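Local coordinates for protein MlnD (Bacillus methylotrophicus, PDB 5IL5) that forms the dehydratase domain of a multifunctional trans-AT polyketide synthase of macrolactin assembly, a double hotdog expected to remove water from carrier-bound hydroxyacyl intermediates, at residues 55-60 / 182-187; 68-73 / 217-222. All coordinates share one frame; numbering follows the deposited sequence.

Contact 1 of 2, residues 55-60 / 182-187; sequences TGLYIK and SDSLKA
Two hydrogen bonds can be assigned to Ser-182 OG: a firm one to Ser-184 OG, 2.7 Å away, in which either hydroxyl may donate, and a weak one from Tyr-58 N, long at 3.5 Å but nearly straight (171°). Both serines point toward 55-60, with their hydroxyls in the crowded position between backbone N and carbonyl carbon. There Gly-56 O lies 3.1 Å from Ser-184 OG. Ser-182 also uses its backbone: Ser-182 N donates to Tyr-58 O at 3.2 Å, in the carbonyl plane, so the residue meets both the N-H and the C=O of Tyr-58. This pairing runs on from the short antiparallel pairing of strands 59-61 and 179-181, which joins the N-terminal hotdog fold to the C-terminal one in this double-hotdog dehydratase domain. The Tyr-58 side chain leaves the backbone pointing away, yet with CG between N and the carbonyl carbon (chi1 57°) its ring comes back alongside Ser-182. A CH-pi contact results, Ser-182 CB standing 3.6 Å from the Tyr-58 ring centroid, over one face and displaced toward the rim. On the more buried side, Leu-185 CD1 reaches between two apolar chains, 4.2 Å from Leu-57 CB and 4.1 Å from Ile-59 CG2; the Leu-185 and Ile-59 side chains cross obliquely. Leu-57 CD2 packs against the Ser-184 hydroxyl. Leu-185 also touches Pro-70 and Glu-219, and its carbonyl accepts a bond from Gln-223 NE2.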
loop_
_atom_site.group_PDB
_atom_site.type_symbol
_atom_site.label_atom_id
_atom_site.label_comp_id
_atom_site.label_asym_id
_atom_site.label_seq_id
_atom_site.Cartn_x
_atom_site.Cartn_y
_atom_site.Cartn_z
ATOM N N THR A 55 3.001 -20.493 2.975
ATOM C CA THR A 55 2.219 -21.178 3.994
ATOM C C THR A 55 2.173 -22.666 3.671
ATOM O O THR A 55 2.181 -23.067 2.502
ATOM C CB THR A 55 0.792 -20.635 4.066
ATOM O OG1 THR A 55 0.010 -21.239 3.032
ATOM C CG2 THR A 55 0.757 -19.128 3.890
ATOM N N GLY A 56 2.107 -23.492 4.712
ATOM C CA GLY A 56 2.182 -24.923 4.483
ATOM C C GLY A 56 0.818 -25.547 4.293
ATOM O O GLY A 56 0.645 -26.755 4.470
ATOM N N LEU A 57 -0.142 -24.733 3.868
ATOM C CA LEU A 57 -1.557 -25.066 3.939
ATOM C C LEU A 57 -2.066 -25.422 2.549
ATOM O O LEU A 57 -2.064 -24.574 1.650
ATOM C CB LEU A 57 -2.349 -23.892 4.519
ATOM C CG LEU A 57 -1.737 -23.179 5.733
ATOM C CD1 LEU A 57 -2.379 -21.815 5.915
ATOM C CD2 LEU A 57 -1.871 -23.999 7.008
ATOM N N TYR A 58 -2.491 -26.672 2.374
ATOM C CA TYR A 58 -3.086 -27.110 1.121
ATOM C C TYR A 58 -4.150 -28.165 1.405
ATOM O O TYR A 58 -4.106 -28.857 2.427
ATOM C CB TYR A 58 -2.030 -27.661 0.146
ATOM C CG TYR A 58 -1.214 -28.811 0.687
ATOM C CD1 TYR A 58 -1.686 -30.118 0.637
ATOM C CD2 TYR A 58 0.044 -28.592 1.237
ATOM C CE1 TYR A 58 -0.935 -31.170 1.133
ATOM C CE2 TYR A 58 0.802 -29.638 1.732
ATOM C CZ TYR A 58 0.307 -30.924 1.677
ATOM O OH TYR A 58 1.059 -31.964 2.172
ATOM N N ILE A 59 -5.115 -28.275 0.488
ATOM C CA ILE A 59 -6.074 -29.370 0.487
ATOM C C ILE A 59 -6.040 -30.022 -0.887
ATOM O O ILE A 59 -5.542 -29.453 -1.860
ATOM C CB ILE A 59 -7.518 -28.926 0.832
ATOM C CG1 ILE A 59 -8.063 -27.918 -0.184
ATOM C CG2 ILE A 59 -7.574 -28.320 2.224
ATOM C CD1 ILE A 59 -9.583 -27.767 -0.127
ATOM N N LYS A 60 -6.573 -31.239 -0.949
ATOM C CA LYS A 60 -6.756 -31.963 -2.199
ATOM C C LYS A 60 -8.168 -32.524 -2.230
ATOM O O LYS A 60 -8.704 -32.924 -1.193
ATOM C CB LYS A 60 -5.751 -33.106 -2.343
ATOM C CG LYS A 60 -4.319 -32.744 -1.978
ATOM C CD LYS A 60 -3.394 -33.955 -2.091
ATOM C CE LYS A 60 -1.939 -33.583 -1.840
ATOM N NZ LYS A 60 -1.016 -34.742 -1.958
ATOM N N SER A 182 -3.197 -31.156 4.400
ATOM C CA SER A 182 -1.914 -31.150 5.090
ATOM C C SER A 182 -2.107 -31.261 6.599
ATOM O O SER A 182 -3.114 -30.814 7.156
ATOM C CB SER A 182 -1.151 -29.875 4.737
ATOM O OG SER A 182 -1.873 -28.724 5.136
ATOM N N ASP A 183 -1.120 -31.864 7.270
ATOM C CA ASP A 183 -1.204 -32.019 8.720
ATOM C C ASP A 183 -1.383 -30.678 9.414
ATOM O O ASP A 183 -1.944 -30.615 10.515
ATOM C CB ASP A 183 0.050 -32.697 9.270
ATOM C CG ASP A 183 0.212 -34.115 8.778
ATOM O OD1 ASP A 183 -0.749 -34.664 8.191
ATOM O OD2 ASP A 183 1.306 -34.686 8.986
ATOM N N SER A 184 -0.914 -29.598 8.788
ATOM C CA SER A 184 -1.105 -28.263 9.334
ATOM C C SER A 184 -2.571 -27.866 9.399
ATOM O O SER A 184 -2.891 -26.869 10.054
ATOM C CB SER A 184 -0.346 -27.242 8.491
ATOM O OG SER A 184 -0.793 -27.294 7.150
ATOM N N LEU A 185 -3.462 -28.616 8.753
ATOM C CA LEU A 185 -4.894 -28.353 8.798
ATOM C C LEU A 185 -5.673 -29.467 9.490
ATOM O O LEU A 185 -6.901 -29.520 9.381
ATOM C CB LEU A 185 -5.429 -28.139 7.385
ATOM C CG LEU A 185 -5.012 -26.827 6.728
ATOM C CD1 LEU A 185 -5.162 -26.905 5.222
ATOM C CD2 LEU A 185 -5.852 -25.700 7.282
ATOM N N LYS A 186 -4.981 -30.354 10.203
ATOM C CA LYS A 186 -5.614 -31.468 10.905
ATOM C C LYS A 186 -5.682 -31.130 12.392
ATOM O O LYS A 186 -4.852 -31.549 13.200
ATOM C CB LYS A 186 -4.849 -32.760 10.645
ATOM C CG LYS A 186 -5.077 -33.317 9.258
ATOM C CD LYS A 186 -4.575 -34.736 9.147
ATOM C CE LYS A 186 -4.444 -35.154 7.702
ATOM N NZ LYS A 186 -4.413 -36.634 7.567
ATOM N N ALA A 187 -6.698 -30.343 12.749
ATOM C CA ALA A 187 -6.907 -29.912 14.122
ATOM C C ALA A 187 -7.939 -30.750 14.871
ATOM O O ALA A 187 -8.039 -30.626 16.096
ATOM C CB ALA A 187 -7.336 -28.442 14.139
#

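Contact 2 of 2, residues 68-73 / 217-222; sequences MFPFLS and VIESVY
A bend in the chain at 71-73, with helical torsions but no regular helical bonds, lies against helix 215-229 and brings Leu-72 CA to 6.5 Å from Ile-218 CA. Leu-72 buries more surface here than any other residue. Its CB rests 3.6 Å from Ile-218 CG1, which is anti to the backbone N (chi1 -169°), while its CD1 branch settles on the next turn, 3.7 Å from Tyr-222 CB and 4.2 Å from Val-221 CG1; the Leu-72 and Tyr-222 side chains cross at about a right angle. Tyr-222, likewise anti to N, extends its ring past Leu-72 to meet Phe-71 obliquely, with Phe-71 CD2 4.3 Å from Tyr-222 CZ. Ser-73 OG lies beside Ile-218 CG2. Glu-219 bends at chi2 (61°), bringing OE1 over Pro-70 CB, and its OE2 is hydrogen-bonded to Tyr-179 OH, so the buried carboxylate has a polar partner beside its apolar one. No hydrogen bond crosses between the segments. Val-221, besides meeting Leu-72, reaches strand 266-272, as does Val-217; Ile-218 reaches strand 278-286, and Phe-71 and Glu-219 both touch Ile-59 of strand 59-61.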
loop_
_atom_site.group_PDB
_atom_site.type_symbol
_atom_site.label_atom_id
_atom_site.label_comp_id
_atom_site.label_asym_id
_atom_site.label_seq_id
_atom_site.Cartn_x
_atom_site.Cartn_y
_atom_site.Cartn_z
ATOM N N MET A 68 -4.606 -27.426 -3.433
ATOM C CA MET A 68 -5.357 -26.181 -3.338
ATOM C C MET A 68 -5.147 -25.519 -1.985
ATOM O O MET A 68 -5.012 -26.188 -0.960
ATOM C CB MET A 68 -6.864 -26.376 -3.488
ATOM C CG MET A 68 -7.328 -26.835 -4.832
ATOM S SD MET A 68 -9.083 -27.199 -4.746
ATOM C CE MET A 68 -9.042 -28.769 -3.911
ATOM N N PHE A 69 -5.161 -24.194 -1.995
ATOM C CA PHE A 69 -5.241 -23.452 -0.752
ATOM C C PHE A 69 -6.653 -23.589 -0.188
ATOM O O PHE A 69 -7.628 -23.466 -0.935
ATOM C CB PHE A 69 -4.915 -21.977 -0.975
ATOM C CG PHE A 69 -4.773 -21.193 0.294
ATOM C CD1 PHE A 69 -3.607 -21.253 1.034
ATOM C CD2 PHE A 69 -5.810 -20.402 0.754
ATOM C CE1 PHE A 69 -3.478 -20.540 2.206
ATOM C CE2 PHE A 69 -5.682 -19.683 1.927
ATOM C CZ PHE A 69 -4.515 -19.754 2.653
ATOM N N PRO A 70 -6.800 -23.841 1.115
ATOM C CA PRO A 70 -8.138 -24.095 1.664
ATOM C C PRO A 70 -9.112 -22.981 1.311
ATOM O O PRO A 70 -8.768 -21.797 1.330
ATOM C CB PRO A 70 -7.896 -24.180 3.176
ATOM C CG PRO A 70 -6.516 -23.645 3.399
ATOM C CD PRO A 70 -5.763 -23.943 2.154
ATOM N N PHE A 71 -10.346 -23.376 0.997
ATOM C CA PHE A 71 -11.350 -22.412 0.564
ATOM C C PHE A 71 -11.584 -21.338 1.615
ATOM O O PHE A 71 -11.427 -20.143 1.346
ATOM C CB PHE A 71 -12.665 -23.128 0.247
ATOM C CG PHE A 71 -12.613 -23.966 -0.986
ATOM C CD1 PHE A 71 -12.592 -23.362 -2.228
ATOM C CD2 PHE A 71 -12.606 -25.348 -0.914
ATOM C CE1 PHE A 71 -12.550 -24.116 -3.378
ATOM C CE2 PHE A 71 -12.559 -26.110 -2.066
ATOM C CZ PHE A 71 -12.533 -25.490 -3.301
ATOM N N LEU A 72 -11.973 -21.749 2.823
ATOM C CA LEU A 72 -12.566 -20.812 3.766
ATOM C C LEU A 72 -11.554 -19.860 4.391
ATOM O O LEU A 72 -11.954 -18.827 4.937
ATOM C CB LEU A 72 -13.292 -21.585 4.867
ATOM C CG LEU A 72 -14.481 -22.449 4.422
ATOM C CD1 LEU A 72 -15.264 -22.982 5.613
ATOM C CD2 LEU A 72 -15.402 -21.698 3.468
ATOM N N SER A 73 -10.257 -20.145 4.290
ATOM C CA SER A 73 -9.274 -19.205 4.814
ATOM C C SER A 73 -9.299 -17.881 4.069
ATOM O O SER A 73 -8.706 -16.903 4.537
ATOM C CB SER A 73 -7.872 -19.804 4.742
ATOM O OG SER A 73 -7.635 -20.687 5.823
ATOM N N VAL A 217 -8.503 -23.798 12.377
ATOM C CA VAL A 217 -9.806 -23.656 13.022
ATOM C C VAL A 217 -10.913 -23.550 11.978
ATOM O O VAL A 217 -11.900 -24.293 12.022
ATOM C CB VAL A 217 -9.810 -22.450 13.977
ATOM C CG1 VAL A 217 -11.197 -22.246 14.580
ATOM C CG2 VAL A 217 -8.801 -22.660 15.085
ATOM N N ILE A 218 -10.780 -22.620 11.031
ATOM C CA ILE A 218 -11.825 -22.460 10.029
ATOM C C ILE A 218 -11.881 -23.655 9.085
ATOM O O ILE A 218 -12.927 -23.911 8.484
ATOM C CB ILE A 218 -11.638 -21.132 9.265
ATOM C CG1 ILE A 218 -12.866 -20.815 8.401
ATOM C CG2 ILE A 218 -10.388 -21.157 8.390
ATOM C CD1 ILE A 218 -14.112 -20.441 9.179
ATOM N N GLU A 219 -10.782 -24.399 8.924
ATOM C CA GLU A 219 -10.849 -25.609 8.112
ATOM C C GLU A 219 -11.559 -26.740 8.845
ATOM O O GLU A 219 -12.196 -27.583 8.206
ATOM C CB GLU A 219 -9.449 -26.049 7.691
ATOM C CG GLU A 219 -9.445 -27.120 6.615
ATOM C CD GLU A 219 -10.115 -26.679 5.333
ATOM O OE1 GLU A 219 -10.187 -25.460 5.075
ATOM O OE2 GLU A 219 -10.585 -27.558 4.588
ATOM N N SER A 220 -11.460 -26.784 10.174
ATOM C CA SER A 220 -12.308 -27.692 10.938
ATOM C C SER A 220 -13.778 -27.429 10.648
ATOM O O SER A 220 -14.581 -28.363 10.567
ATOM C CB SER A 220 -12.028 -27.544 12.432
ATOM O OG SER A 220 -10.747 -28.045 12.758
ATOM N N VAL A 221 -14.148 -26.156 10.507
ATOM C CA VAL A 221 -15.517 -25.800 10.151
ATOM C C VAL A 221 -15.914 -26.482 8.852
ATOM O O VAL A 221 -16.967 -27.121 8.761
ATOM C CB VAL A 221 -15.655 -24.268 10.058
ATOM C CG1 VAL A 221 -16.935 -23.857 9.313
ATOM C CG2 VAL A 221 -15.576 -23.654 11.459
ATOM N N TYR A 222 -15.071 -26.361 7.829
ATOM C CA TYR A 222 -15.365 -26.991 6.551
ATOM C C TYR A 222 -15.377 -28.508 6.685
ATOM O O TYR A 222 -16.247 -29.180 6.121
ATOM C CB TYR A 222 -14.354 -26.526 5.501
ATOM C CG TYR A 222 -14.696 -26.949 4.093
ATOM C CD1 TYR A 222 -15.844 -26.482 3.483
ATOM C CD2 TYR A 222 -13.841 -27.746 3.344
ATOM C CE1 TYR A 222 -16.174 -26.839 2.200
ATOM C CE2 TYR A 222 -14.156 -28.098 2.045
ATOM C CZ TYR A 222 -15.322 -27.642 1.482
ATOM O OH TYR A 222 -15.620 -28.000 0.189
#

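Overall arrangement
Contacts 1 and 2 have centres about 9 Å apart and both join the N-terminal hotdog fold, predicted at 29-147, to the C-terminal one at 162-296. Their segments alternate along the chain: 55-60, 68-73, 182-187, 217-222. Strands 59-61 and 68-69, consecutive in the sequence, lie together, with a probable hydrogen bond from Ile-59 N to Met-68 O at 2.5 Å. On the other half Leu-185 CD2 packs on Glu-219 CB, 3.6 Å away. Contact 2 lies in the core, its centre about 4 Å from the centre of the chain, that of contact 1 about 13 Å. Of these two contacts between the hotdogs, the deeper has no hydrogen bond across it; the outer, partly buried one does.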